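Local coordinates for protein adenosine kinase, putative (Trypanosoma brucei, PDB 3OTX) that probably transfers a phosphate from ATP to adenosine, making AMP in purine salvage as a magnesium-dependent kinase of the PfkB (ribokinase) family, at residues P7-N15 with E162-T172; L173-C184 with F207-Y217. The protein carries 1 engineered substitution. All blocks are in the same frame, centred on the assembly; numbering follows the deposited sequence. Where two conformers were deposited one is given.

Contact 1: residues P7-N15 with E162-T172; sequences PLRVYVQCN and ESRIFYFSGFT. With AP5 (bis(adenosine)-5'-pentaphosphate), chain C.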
loop_
_atom_site.group_PDB
_atom_site.type_symbol
_atom_site.label_atom_id
_atom_site.label_comp_id
_atom_site.label_asym_id
_atom_site.label_seq_id
_atom_site.Cartn_x
_atom_site.Cartn_y
_atom_site.Cartn_z
ATOM N N PRO A 7 6.931 6.387 18.719
ATOM C CA PRO A 7 7.186 5.519 17.578
ATOM C C PRO A 7 8.385 5.979 16.796
ATOM O O PRO A 7 8.614 7.192 16.659
ATOM C CB PRO A 7 5.936 5.694 16.706
ATOM C CG PRO A 7 5.386 7.026 17.084
ATOM C CD PRO A 7 5.709 7.182 18.547
ATOM N N LEU A 8 9.104 5.004 16.240
ATOM C CA LEU A 8 10.112 5.290 15.233
ATOM C C LEU A 8 9.459 6.005 14.066
ATOM O O LEU A 8 8.306 5.723 13.698
ATOM C CB LEU A 8 10.733 4.013 14.701
ATOM C CG LEU A 8 11.521 3.177 15.719
ATOM C CD1 LEU A 8 11.935 1.880 15.059
ATOM C CD2 LEU A 8 12.743 3.943 16.274
ATOM N N ARG A 9 10.200 6.928 13.482
ATOM C CA ARG A 9 9.722 7.647 12.285
ATOM C C ARG A 9 9.643 6.738 11.057
ATOM O O ARG A 9 10.531 5.911 10.788
ATOM C CB ARG A 9 10.625 8.862 12.017
ATOM C CG ARG A 9 10.518 9.961 13.086
ATOM C CD ARG A 9 9.443 10.971 12.705
ATOM N NE ARG A 9 9.728 11.640 11.431
ATOM C CZ ARG A 9 9.062 12.694 10.957
ATOM N NH1 ARG A 9 8.062 13.237 11.637
ATOM N NH2 ARG A 9 9.401 13.215 9.790
ATOM N N VAL A 10 8.537 6.903 10.326
ATOM C CA VAL A 10 8.198 6.083 9.191
ATOM C C VAL A 10 8.195 6.947 7.941
ATOM O O VAL A 10 7.658 8.073 7.943
ATOM C CB VAL A 10 6.808 5.415 9.401
ATOM C CG1 VAL A 10 6.373 4.706 8.135
ATOM C CG2 VAL A 10 6.863 4.386 10.559
ATOM N N TYR A 11 8.819 6.431 6.890
ATOM C CA TYR A 11 8.842 7.058 5.582
ATOM C C TYR A 11 8.020 6.207 4.653
ATOM O O TYR A 11 8.316 5.009 4.503
ATOM C CB TYR A 11 10.295 7.089 5.081
ATOM C CG TYR A 11 10.498 7.683 3.700
ATOM C CD1 TYR A 11 10.931 9.021 3.581
ATOM C CD2 TYR A 11 10.299 6.920 2.535
ATOM C CE1 TYR A 11 11.117 9.600 2.332
ATOM C CE2 TYR A 11 10.488 7.500 1.254
ATOM C CZ TYR A 11 10.890 8.836 1.176
ATOM O OH TYR A 11 11.097 9.384 -0.073
ATOM N N VAL A 12 7.004 6.799 4.022
ATOM C CA VAL A 12 6.167 6.063 3.078
ATOM C C VAL A 12 6.233 6.740 1.720
ATOM O O VAL A 12 6.164 7.970 1.644
ATOM C CB VAL A 12 4.682 6.109 3.533
ATOM C CG1 VAL A 12 3.721 5.493 2.466
ATOM C CG2 VAL A 12 4.507 5.433 4.894
ATOM N N GLN A 13 6.333 5.950 0.651
ATOM C CA GLN A 13 6.330 6.511 -0.709
ATOM C C GLN A 13 5.380 5.705 -1.570
ATOM O O GLN A 13 5.378 4.452 -1.552
ATOM C CB GLN A 13 7.762 6.527 -1.285
ATOM C CG GLN A 13 7.860 7.124 -2.711
ATOM C CD GLN A 13 9.250 7.623 -3.072
ATOM O OE1 GLN A 13 9.650 7.611 -4.262
ATOM N NE2 GLN A 13 9.981 8.091 -2.087
ATOM N N CYS A 14 4.563 6.435 -2.337
ATOM C CA CYS A 14 3.599 5.790 -3.227
ATOM C C CYS A 14 3.093 6.873 -4.201
ATOM O O CYS A 14 3.740 7.931 -4.398
ATOM C CB CYS A 14 2.465 5.186 -2.375
ATOM S SG CYS A 14 1.318 4.089 -3.244
ATOM N N ASN A 15 1.964 6.579 -4.833
ATOM C CA ASN A 15 1.322 7.455 -5.822
ATOM C C ASN A 15 0.061 8.020 -5.215
ATOM O O ASN A 15 -0.871 7.258 -4.919
ATOM C CB ASN A 15 0.935 6.598 -7.030
ATOM C CG ASN A 15 2.125 5.824 -7.598
ATOM O OD1 ASN A 15 3.205 6.385 -7.742
ATOM N ND2 ASN A 15 1.929 4.520 -7.944
ATOM N N GLU A 162 15.883 11.007 8.936
ATOM C CA GLU A 162 15.271 10.927 10.272
ATOM C C GLU A 162 14.392 9.672 10.486
ATOM O O GLU A 162 13.998 9.358 11.620
ATOM C CB GLU A 162 14.502 12.220 10.586
ATOM C CG GLU A 162 13.247 12.366 9.773
ATOM C CD GLU A 162 12.663 13.772 9.773
ATOM O OE1 GLU A 162 13.214 14.689 10.425
ATOM O OE2 GLU A 162 11.639 13.952 9.086
ATOM N N SER A 163 14.090 8.958 9.397
ATOM C CA SER A 163 13.205 7.776 9.448
ATOM C C SER A 163 13.990 6.507 9.723
ATOM O O SER A 163 15.202 6.415 9.407
ATOM C CB SER A 163 12.431 7.629 8.118
ATOM O OG SER A 163 11.629 8.782 7.902
ATOM N N ARG A 164 13.312 5.521 10.305
ATOM C CA ARG A 164 13.956 4.217 10.565
ATOM C C ARG A 164 13.194 3.055 9.943
ATOM O O ARG A 164 13.718 1.952 9.863
ATOM C CB ARG A 164 14.183 3.973 12.063
ATOM C CG ARG A 164 15.128 4.958 12.693
ATOM C CD ARG A 164 16.539 4.808 12.104
ATOM N NE ARG A 164 17.488 5.721 12.732
ATOM C CZ ARG A 164 17.767 6.951 12.281
ATOM N NH1 ARG A 164 17.174 7.431 11.171
ATOM N NH2 ARG A 164 18.653 7.687 12.953
ATOM N N ILE A 165 11.968 3.318 9.504
ATOM C CA ILE A 165 11.161 2.317 8.797
ATOM C C ILE A 165 10.740 2.943 7.455
ATOM O O ILE A 165 10.236 4.061 7.439
ATOM C CB ILE A 165 9.902 1.922 9.619
ATOM C CG1 ILE A 165 10.269 1.230 10.925
ATOM C CG2 ILE A 165 8.975 1.030 8.773
ATOM C CD1 ILE A 165 9.158 1.260 11.990
ATOM N N PHE A 166 11.006 2.233 6.364
ATOM C CA PHE A 166 10.747 2.704 5.010
ATOM C C PHE A 166 9.771 1.735 4.393
ATOM O O PHE A 166 10.036 0.531 4.340
ATOM C CB PHE A 166 12.070 2.746 4.229
ATOM C CG PHE A 166 13.075 3.716 4.814
ATOM C CD1 PHE A 166 13.846 3.358 5.927
ATOM C CD2 PHE A 166 13.221 4.996 4.260
ATOM C CE1 PHE A 166 14.764 4.246 6.460
ATOM C CE2 PHE A 166 14.142 5.899 4.821
ATOM C CZ PHE A 166 14.905 5.515 5.905
ATOM N N TYR A 167 8.633 2.274 3.942
ATOM C CA TYR A 167 7.618 1.452 3.324
ATOM C C TYR A 167 7.301 2.003 1.946
ATOM O O TYR A 167 6.895 3.182 1.809
ATOM C CB TYR A 167 6.343 1.422 4.178
ATOM C CG TYR A 167 5.182 0.808 3.436
ATOM C CD1 TYR A 167 5.143 -0.562 3.187
ATOM C CD2 TYR A 167 4.163 1.605 2.951
ATOM C CE1 TYR A 167 4.081 -1.123 2.482
ATOM C CE2 TYR A 167 3.099 1.050 2.253
ATOM C CZ TYR A 167 3.084 -0.300 2.025
ATOM O OH TYR A 167 2.025 -0.838 1.329
ATOM N N PHE A 168 7.453 1.144 0.944
ATOM C CA PHE A 168 7.040 1.464 -0.412
ATOM C C PHE A 168 5.984 0.501 -0.860
ATOM O O PHE A 168 6.091 -0.688 -0.592
ATOM C CB PHE A 168 8.217 1.338 -1.377
ATOM C CG PHE A 168 9.105 2.538 -1.407
ATOM C CD1 PHE A 168 9.762 2.998 -0.245
ATOM C CD2 PHE A 168 9.348 3.180 -2.607
ATOM C CE1 PHE A 168 10.597 4.133 -0.287
ATOM C CE2 PHE A 168 10.203 4.290 -2.665
ATOM C CZ PHE A 168 10.825 4.763 -1.486
ATOM N N SER A 169 4.949 1.010 -1.533
ATOM C CA SER A 169 4.015 0.104 -2.186
ATOM C C SER A 169 4.693 -0.525 -3.400
ATOM O O SER A 169 5.565 0.088 -4.033
ATOM C CB SER A 169 2.777 0.865 -2.636
ATOM O OG SER A 169 3.095 1.692 -3.737
ATOM N N GLY A 170 4.266 -1.741 -3.739
ATOM C CA GLY A 170 4.703 -2.350 -4.980
ATOM C C GLY A 170 4.345 -1.464 -6.163
ATOM O O GLY A 170 5.038 -1.451 -7.164
ATOM N N PHE A 171 3.265 -0.713 -6.039
ATOM C CA PHE A 171 2.880 0.233 -7.108
ATOM C C PHE A 171 3.929 1.271 -7.482
ATOM O O PHE A 171 3.931 1.738 -8.633
ATOM C CB PHE A 171 1.610 0.955 -6.695
ATOM C CG PHE A 171 0.379 0.077 -6.616
ATOM C CD1 PHE A 171 -0.395 0.088 -5.436
ATOM C CD2 PHE A 171 -0.034 -0.668 -7.700
ATOM C CE1 PHE A 171 -1.613 -0.672 -5.390
ATOM C CE2 PHE A 171 -1.253 -1.450 -7.677
ATOM C CZ PHE A 171 -2.023 -1.435 -6.517
ATOM N N THR A 172 4.859 1.562 -6.572
ATOM C CA THR A 172 5.973 2.458 -6.914
ATOM C C THR A 172 6.895 1.893 -8.001
ATOM O O THR A 172 7.583 2.649 -8.649
ATOM C CB THR A 172 6.841 2.834 -5.692
ATOM O OG1 THR A 172 7.441 1.660 -5.153
ATOM C CG2 THR A 172 5.982 3.509 -4.622
HETATM P PA AP5 C . -7.246 -9.268 2.846
HETATM O O1A AP5 C . -8.568 -9.568 2.147
HETATM O O2A AP5 C . -6.266 -10.424 2.840
HETATM O O3A AP5 C . -6.463 -8.009 2.217
HETATM P PB AP5 C . -6.365 -7.610 0.657
HETATM O O1B AP5 C . -6.691 -8.753 -0.254
HETATM O O2B AP5 C . -5.047 -6.939 0.477
HETATM O O3B AP5 C . -7.544 -6.540 0.614
HETATM P PG AP5 C . -8.410 -5.917 -0.568
HETATM O O1G AP5 C . -9.704 -5.469 0.038
HETATM O O2G AP5 C . -8.721 -6.871 -1.700
HETATM O O3G AP5 C . -7.534 -4.683 -0.914
HETATM P PD AP5 C . -7.738 -3.532 -2.031
HETATM O O1D AP5 C . -8.992 -3.700 -2.869
HETATM O O2D AP5 C . -6.412 -3.432 -2.732
HETATM O O3D AP5 C . -8.012 -2.255 -1.090
HETATM P PE AP5 C . -6.887 -1.303 -0.432
HETATM O O1E AP5 C . -5.731 -2.140 0.039
HETATM O O2E AP5 C . -7.555 -0.377 0.582
HETATM O O5F AP5 C . -7.592 -8.734 4.318
HETATM C C5F AP5 C . -6.570 -8.203 5.162
HETATM C C4F AP5 C . -7.019 -8.315 6.599
HETATM O O4F AP5 C . -8.299 -7.689 6.762
HETATM C C3F AP5 C . -7.269 -9.741 7.080
HETATM O O3F AP5 C . -6.069 -10.300 7.557
HETATM C C2F AP5 C . -8.341 -9.574 8.118
HETATM O O2F AP5 C . -7.768 -9.164 9.334
HETATM C C1F AP5 C . -9.155 -8.397 7.572
HETATM N N9A AP5 C . -10.315 -8.814 6.732
HETATM C C8A AP5 C . -10.435 -8.683 5.345
HETATM N N7A AP5 C . -11.657 -9.165 4.990
HETATM C C5A AP5 C . -12.306 -9.575 6.106
HETATM C C6A AP5 C . -13.559 -10.096 6.340
HETATM N N6A AP5 C . -14.470 -10.206 5.369
HETATM N N1A AP5 C . -13.922 -10.397 7.630
HETATM C C2A AP5 C . -13.075 -10.170 8.703
HETATM N N3A AP5 C . -11.827 -9.638 8.456
HETATM C C4A AP5 C . -11.461 -9.326 7.198
HETATM O O5J AP5 C . -6.354 -0.425 -1.690
HETATM C C5J AP5 C . -7.251 0.428 -2.381
HETATM C C4J AP5 C . -6.396 1.597 -2.841
HETATM O O4J AP5 C . -5.520 1.197 -3.907
HETATM C C3J AP5 C . -7.202 2.741 -3.466
HETATM O O3J AP5 C . -7.260 3.801 -2.511
HETATM C C2J AP5 C . -6.431 3.111 -4.743
HETATM O O2J AP5 C . -6.213 4.510 -4.893
HETATM C C1J AP5 C . -5.124 2.385 -4.544
HETATM N N9B AP5 C . -4.410 2.101 -5.797
HETATM C C8B AP5 C . -4.910 1.377 -6.845
HETATM N N7B AP5 C . -3.963 1.385 -7.818
HETATM C C5B AP5 C . -2.880 2.103 -7.383
HETATM C C6B AP5 C . -1.646 2.415 -7.965
HETATM N N6B AP5 C . -1.309 2.090 -9.224
HETATM N N1B AP5 C . -0.812 3.202 -7.219
HETATM C C2B AP5 C . -1.067 3.599 -5.926
HETATM N N3B AP5 C . -2.301 3.329 -5.371
HETATM C C4B AP5 C . -3.166 2.557 -6.094
HETATM O O HOH W 1 9.243 10.275 8.832
#

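Contact 2: residues L173-C184 with F207-Y217; sequences LTVDVNHVLQAC and FSAQLGEVLPY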
loop_
_atom_site.group_PDB
_atom_site.type_symbol
_atom_site.label_atom_id
_atom_site.label_comp_id
_atom_site.label_asym_id
_atom_site.label_seq_id
_atom_site.Cartn_x
_atom_site.Cartn_y
_atom_site.Cartn_z
ATOM N N LEU A 173 6.852 0.588 -8.241
ATOM C CA LEU A 173 7.796 -0.024 -9.180
ATOM C C LEU A 173 7.464 0.335 -10.628
ATOM O O LEU A 173 8.281 0.128 -11.530
ATOM C CB LEU A 173 7.787 -1.545 -8.985
ATOM C CG LEU A 173 8.321 -1.920 -7.596
ATOM C CD1 LEU A 173 8.054 -3.394 -7.281
ATOM C CD2 LEU A 173 9.834 -1.628 -7.463
ATOM N N THR A 174 6.260 0.868 -10.843
ATOM C CA THR A 174 5.889 1.273 -12.217
ATOM C C THR A 174 6.355 2.683 -12.602
ATOM O O THR A 174 6.225 3.079 -13.774
ATOM C CB THR A 174 4.376 1.169 -12.496
ATOM O OG1 THR A 174 3.706 2.354 -12.009
ATOM C CG2 THR A 174 3.781 -0.067 -11.883
ATOM N N VAL A 175 6.892 3.420 -11.634
ATOM C CA VAL A 175 7.302 4.813 -11.833
ATOM C C VAL A 175 8.806 4.819 -12.136
ATOM O O VAL A 175 9.195 4.760 -13.313
ATOM C CB VAL A 175 6.888 5.709 -10.653
ATOM C CG1 VAL A 175 7.386 7.159 -10.875
ATOM C CG2 VAL A 175 5.324 5.663 -10.479
ATOM N N ASP A 176 9.644 4.787 -11.105
ATOM C CA ASP A 176 11.090 4.672 -11.328
ATOM C C ASP A 176 11.704 3.836 -10.227
ATOM O O ASP A 176 11.738 4.245 -9.066
ATOM C CB ASP A 176 11.736 6.065 -11.348
ATOM C CG ASP A 176 13.176 6.041 -11.811
ATOM O OD1 ASP A 176 13.832 4.979 -11.799
ATOM O OD2 ASP A 176 13.669 7.127 -12.210
ATOM N N VAL A 177 12.214 2.683 -10.606
ATOM C CA VAL A 177 12.827 1.762 -9.643
ATOM C C VAL A 177 13.972 2.405 -8.875
ATOM O O VAL A 177 14.186 2.097 -7.698
ATOM C CB VAL A 177 13.298 0.455 -10.338
ATOM C CG1 VAL A 177 14.558 0.679 -11.227
ATOM C CG2 VAL A 177 13.555 -0.678 -9.305
ATOM N N ASN A 178 14.689 3.310 -9.539
ATOM C CA ASN A 178 15.769 4.027 -8.893
ATOM C C ASN A 178 15.328 4.857 -7.680
ATOM O O ASN A 178 16.119 5.014 -6.732
ATOM C CB ASN A 178 16.536 4.833 -9.922
ATOM C CG ASN A 178 17.293 3.939 -10.884
ATOM O OD1 ASN A 178 17.864 2.918 -10.499
ATOM N ND2 ASN A 178 17.283 4.311 -12.154
ATOM N N HIS A 179 14.088 5.364 -7.675
ATOM C CA HIS A 179 13.611 6.087 -6.486
ATOM C C HIS A 179 13.510 5.129 -5.309
ATOM O O HIS A 179 13.859 5.465 -4.174
ATOM C CB HIS A 179 12.217 6.675 -6.721
ATOM C CG HIS A 179 12.153 7.671 -7.836
ATOM N ND1 HIS A 179 13.274 8.189 -8.446
ATOM C CD2 HIS A 179 11.085 8.249 -8.444
ATOM C CE1 HIS A 179 12.900 9.039 -9.389
ATOM N NE2 HIS A 179 11.575 9.084 -9.417
ATOM N N VAL A 180 13.037 3.921 -5.576
ATOM C CA VAL A 180 12.908 2.889 -4.567
ATOM C C VAL A 180 14.282 2.503 -4.071
ATOM O O VAL A 180 14.475 2.398 -2.849
ATOM C CB VAL A 180 12.195 1.642 -5.123
ATOM C CG1 VAL A 180 11.829 0.706 -3.977
ATOM C CG2 VAL A 180 10.888 2.057 -5.851
ATOM N N LEU A 181 15.231 2.296 -4.997
ATOM C CA LEU A 181 16.593 1.888 -4.595
ATOM C C LEU A 181 17.280 2.929 -3.703
ATOM O O LEU A 181 18.022 2.568 -2.774
ATOM C CB LEU A 181 17.443 1.547 -5.824
ATOM C CG LEU A 181 16.957 0.307 -6.558
ATOM C CD1 LEU A 181 17.687 0.198 -7.900
ATOM C CD2 LEU A 181 17.178 -1.028 -5.747
ATOM N N GLN A 182 16.958 4.206 -3.913
ATOM C CA GLN A 182 17.510 5.256 -3.040
ATOM C C GLN A 182 17.084 4.998 -1.596
ATOM O O GLN A 182 17.899 5.045 -0.682
ATOM C CB GLN A 182 17.080 6.651 -3.476
ATOM C CG GLN A 182 17.558 7.754 -2.520
ATOM C CD GLN A 182 17.087 9.125 -2.940
ATOM O OE1 GLN A 182 17.013 9.422 -4.135
ATOM N NE2 GLN A 182 16.764 9.974 -1.966
ATOM N N ALA A 183 15.805 4.716 -1.384
ATOM C CA ALA A 183 15.352 4.386 -0.029
ATOM C C ALA A 183 15.911 3.058 0.482
ATOM O O ALA A 183 16.194 2.920 1.679
ATOM C CB ALA A 183 13.821 4.356 0.029
ATOM N N CYS A 184 16.063 2.066 -0.399
ATOM C CA CYS A 184 16.677 0.811 0.024
ATOM C C CYS A 184 18.076 1.016 0.594
ATOM O O CYS A 184 18.414 0.436 1.634
ATOM C CB CYS A 184 16.799 -0.121 -1.177
ATOM S SG CYS A 184 15.260 -0.813 -1.743
ATOM N N PHE A 207 6.207 -6.116 -13.955
ATOM C CA PHE A 207 7.283 -5.334 -13.319
ATOM C C PHE A 207 8.198 -6.229 -12.483
ATOM O O PHE A 207 8.703 -5.817 -11.446
ATOM C CB PHE A 207 6.678 -4.180 -12.507
ATOM C CG PHE A 207 5.861 -3.253 -13.350
ATOM C CD1 PHE A 207 4.507 -3.538 -13.597
ATOM C CD2 PHE A 207 6.446 -2.181 -14.001
ATOM C CE1 PHE A 207 3.738 -2.688 -14.422
ATOM C CE2 PHE A 207 5.701 -1.332 -14.836
ATOM C CZ PHE A 207 4.340 -1.588 -15.042
ATOM N N SER A 208 8.412 -7.453 -12.960
ATOM C CA SER A 208 9.205 -8.418 -12.222
ATOM C C SER A 208 10.687 -8.013 -12.194
ATOM O O SER A 208 11.346 -8.275 -11.206
ATOM C CB SER A 208 9.017 -9.836 -12.757
ATOM O OG SER A 208 9.519 -9.964 -14.074
ATOM N N ALA A 209 11.189 -7.352 -13.244
ATOM C CA ALA A 209 12.601 -6.930 -13.240
ATOM C C ALA A 209 12.818 -5.901 -12.143
ATOM O O ALA A 209 13.802 -5.990 -11.373
ATOM C CB ALA A 209 13.035 -6.376 -14.602
ATOM N N GLN A 210 11.904 -4.938 -12.070
ATOM C CA GLN A 210 11.964 -3.890 -11.040
ATOM C C GLN A 210 11.832 -4.494 -9.645
ATOM O O GLN A 210 12.575 -4.157 -8.719
ATOM C CB GLN A 210 10.845 -2.871 -11.255
ATOM C CG GLN A 210 11.053 -2.047 -12.537
ATOM C CD GLN A 210 10.321 -2.620 -13.742
ATOM O OE1 GLN A 210 10.120 -3.829 -13.876
ATOM N NE2 GLN A 210 9.914 -1.736 -14.623
ATOM N N LEU A 211 10.844 -5.375 -9.486
ATOM C CA LEU A 211 10.674 -6.059 -8.217
ATOM C C LEU A 211 11.944 -6.828 -7.844
ATOM O O LEU A 211 12.393 -6.779 -6.689
ATOM C CB LEU A 211 9.459 -7.013 -8.291
ATOM C CG LEU A 211 9.141 -7.815 -7.030
ATOM C CD1 LEU A 211 8.871 -6.924 -5.825
ATOM C CD2 LEU A 211 7.916 -8.760 -7.283
ATOM N N GLY A 212 12.540 -7.503 -8.815
ATOM C CA GLY A 212 13.773 -8.257 -8.559
ATOM C C GLY A 212 14.939 -7.394 -8.091
ATOM O O GLY A 212 15.772 -7.856 -7.309
ATOM N N GLU A 213 15.015 -6.164 -8.587
ATOM C CA GLU A 213 16.073 -5.240 -8.172
ATOM C C GLU A 213 15.943 -4.876 -6.692
ATOM O O GLU A 213 16.947 -4.687 -5.993
ATOM C CB GLU A 213 16.057 -3.961 -9.003
ATOM C CG GLU A 213 16.726 -4.078 -10.341
ATOM C CD GLU A 213 17.152 -2.734 -10.875
ATOM O OE1 GLU A 213 18.105 -2.149 -10.318
ATOM O OE2 GLU A 213 16.549 -2.279 -11.862
ATOM N N VAL A 214 14.693 -4.783 -6.235
ATOM C CA VAL A 214 14.405 -4.285 -4.887
ATOM C C VAL A 214 14.372 -5.386 -3.819
ATOM O O VAL A 214 14.726 -5.137 -2.663
ATOM C CB VAL A 214 13.089 -3.432 -4.917
ATOM C CG1 VAL A 214 12.520 -3.128 -3.535
ATOM C CG2 VAL A 214 13.328 -2.121 -5.716
ATOM N N LEU A 215 13.996 -6.605 -4.187
ATOM C CA LEU A 215 13.808 -7.660 -3.176
ATOM C C LEU A 215 15.025 -7.958 -2.269
ATOM O O LEU A 215 14.857 -8.135 -1.077
ATOM C CB LEU A 215 13.324 -8.957 -3.817
ATOM C CG LEU A 215 11.872 -8.888 -4.283
ATOM C CD1 LEU A 215 11.668 -10.107 -5.202
ATOM C CD2 LEU A 215 10.939 -8.895 -3.095
ATOM N N PRO A 216 16.244 -8.004 -2.838
ATOM C CA PRO A 216 17.404 -8.286 -1.960
ATOM C C PRO A 216 17.541 -7.279 -0.807
ATOM O O PRO A 216 18.065 -7.616 0.251
ATOM C CB PRO A 216 18.596 -8.142 -2.894
ATOM C CG PRO A 216 18.046 -8.293 -4.270
ATOM C CD PRO A 216 16.643 -7.771 -4.233
ATOM N N TYR A 217 17.078 -6.043 -1.022
ATOM C CA TYR A 217 17.202 -4.990 -0.006
ATOM C C TYR A 217 15.971 -4.948 0.895
ATOM O O TYR A 217 15.868 -4.096 1.773
ATOM C CB TYR A 217 17.299 -3.622 -0.694
ATOM C CG TYR A 217 18.502 -3.302 -1.533
ATOM C CD1 TYR A 217 18.450 -3.400 -2.931
ATOM C CD2 TYR A 217 19.668 -2.797 -0.943
ATOM C CE1 TYR A 217 19.557 -3.049 -3.716
ATOM C CE2 TYR A 217 20.762 -2.434 -1.707
ATOM C CZ TYR A 217 20.707 -2.563 -3.086
ATOM O OH TYR A 217 21.808 -2.188 -3.834
HETATM O O HOH W 2 9.272 1.028 -13.981
HETATM O O HOH W 3 19.108 0.232 -11.066
HETATM O O HOH W 4 17.420 -1.966 2.730
#

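Contact 1: residues P7-N15 with E162-T172
Gln-13 runs alongside the ring of Phe-168, pointing the same way, its amide plane turned 35° from the ring, on the buried face shared with Tyr-11 and Phe-166. With its CG anti to the backbone N (chi1 -179°), the glutamine holds CB 3.6 Å from the Phe-168 ring centroid, a CH-pi contact over one face. Tyr-11 brings CE2 to 3.7 Å from Phe-168 CE1, while its CB and ring meet Phe-166 with ring planes 40° apart. On the other side of the sheet, Val-10 packs on Ile-165 and Val-12 on the edge of Tyr-167. The parallel ladder begins where Arg-9 O takes both Arg-164 N and Ile-165 N, and fades to a weak bond from Ser-169 N to Gln-13 O.

The N-terminal end is the solvent side, with Leu-8 exposed and Arg-9 and Glu-162 partly so. Arg-9 NH2 makes a salt bridge to Glu-162 OE2 at 2.5 Å, and a water donates to Val-10 O and to Ser-163 OG, a hydroxyl also hydrogen-bonded to Ala-159 O. Past the C-terminal ends, Asn-15 ND2 donates almost straight to inhibitor N1B at 3.1 Å, and the same adenine lies over one face of the Phe-171 ring, offset toward its rim. In this central, mainly parallel sheet of the ribokinase-like fold, helix 177-189 packs on the Phe-166 and Phe-168 face, helix 300-311 on Ile-165 and Tyr-167, and strand 86-89 flanks 10-13.

Contact 2: residues L173-C184 with F207-Y217
Val-214 is the knob of this helix pair, seated in a hole formed by Val-177, Val-180, Leu-181 and Cys-184. Its CG2 reaches Val-180 CG1 at 3.6 Å, the two side chains meeting at about a right angle, whereas Val-177 slides past it in the opposite direction. CG1, anti to the backbone N (chi1 167°), lies between Val-180 CG1 and Cys-184 SG. Ahead of the helix, Leu-173 extends the apolar seam: its CD1 touches Leu-211 CD1 and its CD2 touches Val-214 CG2, both at 3.9 Å.

Aromatic contacts lie at the two ends. Thr-174 sets its CG2 over the centre of the Phe-207 ring, 3.6 Å from the centroid and 12° off the normal, a clear CH-pi contact. At the far end Cys-184 CB packs on Tyr-217 CB at 3.6 Å; its sulfur approaches the tyrosine ring obliquely, and Leu-181 CD2 meets the same ring at CE1.

The polar links are through water. One water donates to Leu-173 O and accepts from Gln-210 NE2; another donates to Asn-178 OD1 and to Glu-213 OE1, which also lies 3.4 Å from Leu-181 CD1. Asp-176, the N-cap residue, accepts Asn-178 N on OD1 at 2.9 Å.

The axes of 177-184 and 208-214 run nearly parallel, 12° apart and 10.0 Å at closest approach, as befits neighbouring helices on one side of an alpha/beta sheet. Strand 193-197 lies against helix 177-189 through Phe-194 and against the end of 207-217 through Ile-196 on Leu-215, while helix 201-206 packs on Leu-173 and helix 225-235 on Leu-211.

How the contacts relate
From the N terminus, strand 10-13 is followed by about 150 residues, including the whole of the smaller five-stranded sheet, before strand 165-169 comes in beside it and contact 1 closes that long loop. Contact 2 opens directly afterwards at residue 173 and closes a short one, so the two follow in series without crossing. The chain passes from 165-169 through the 3-10 segment 170-174 into helix 177-189 and on to the adjacent parallel strand 193-197, a beta-alpha-beta crossover. The helix folds back over the strands: Val-180 faces both Thr-172 and Val-214. Contact 1 thus joins central sheet strands, and contact 2 ties together the helices along one side.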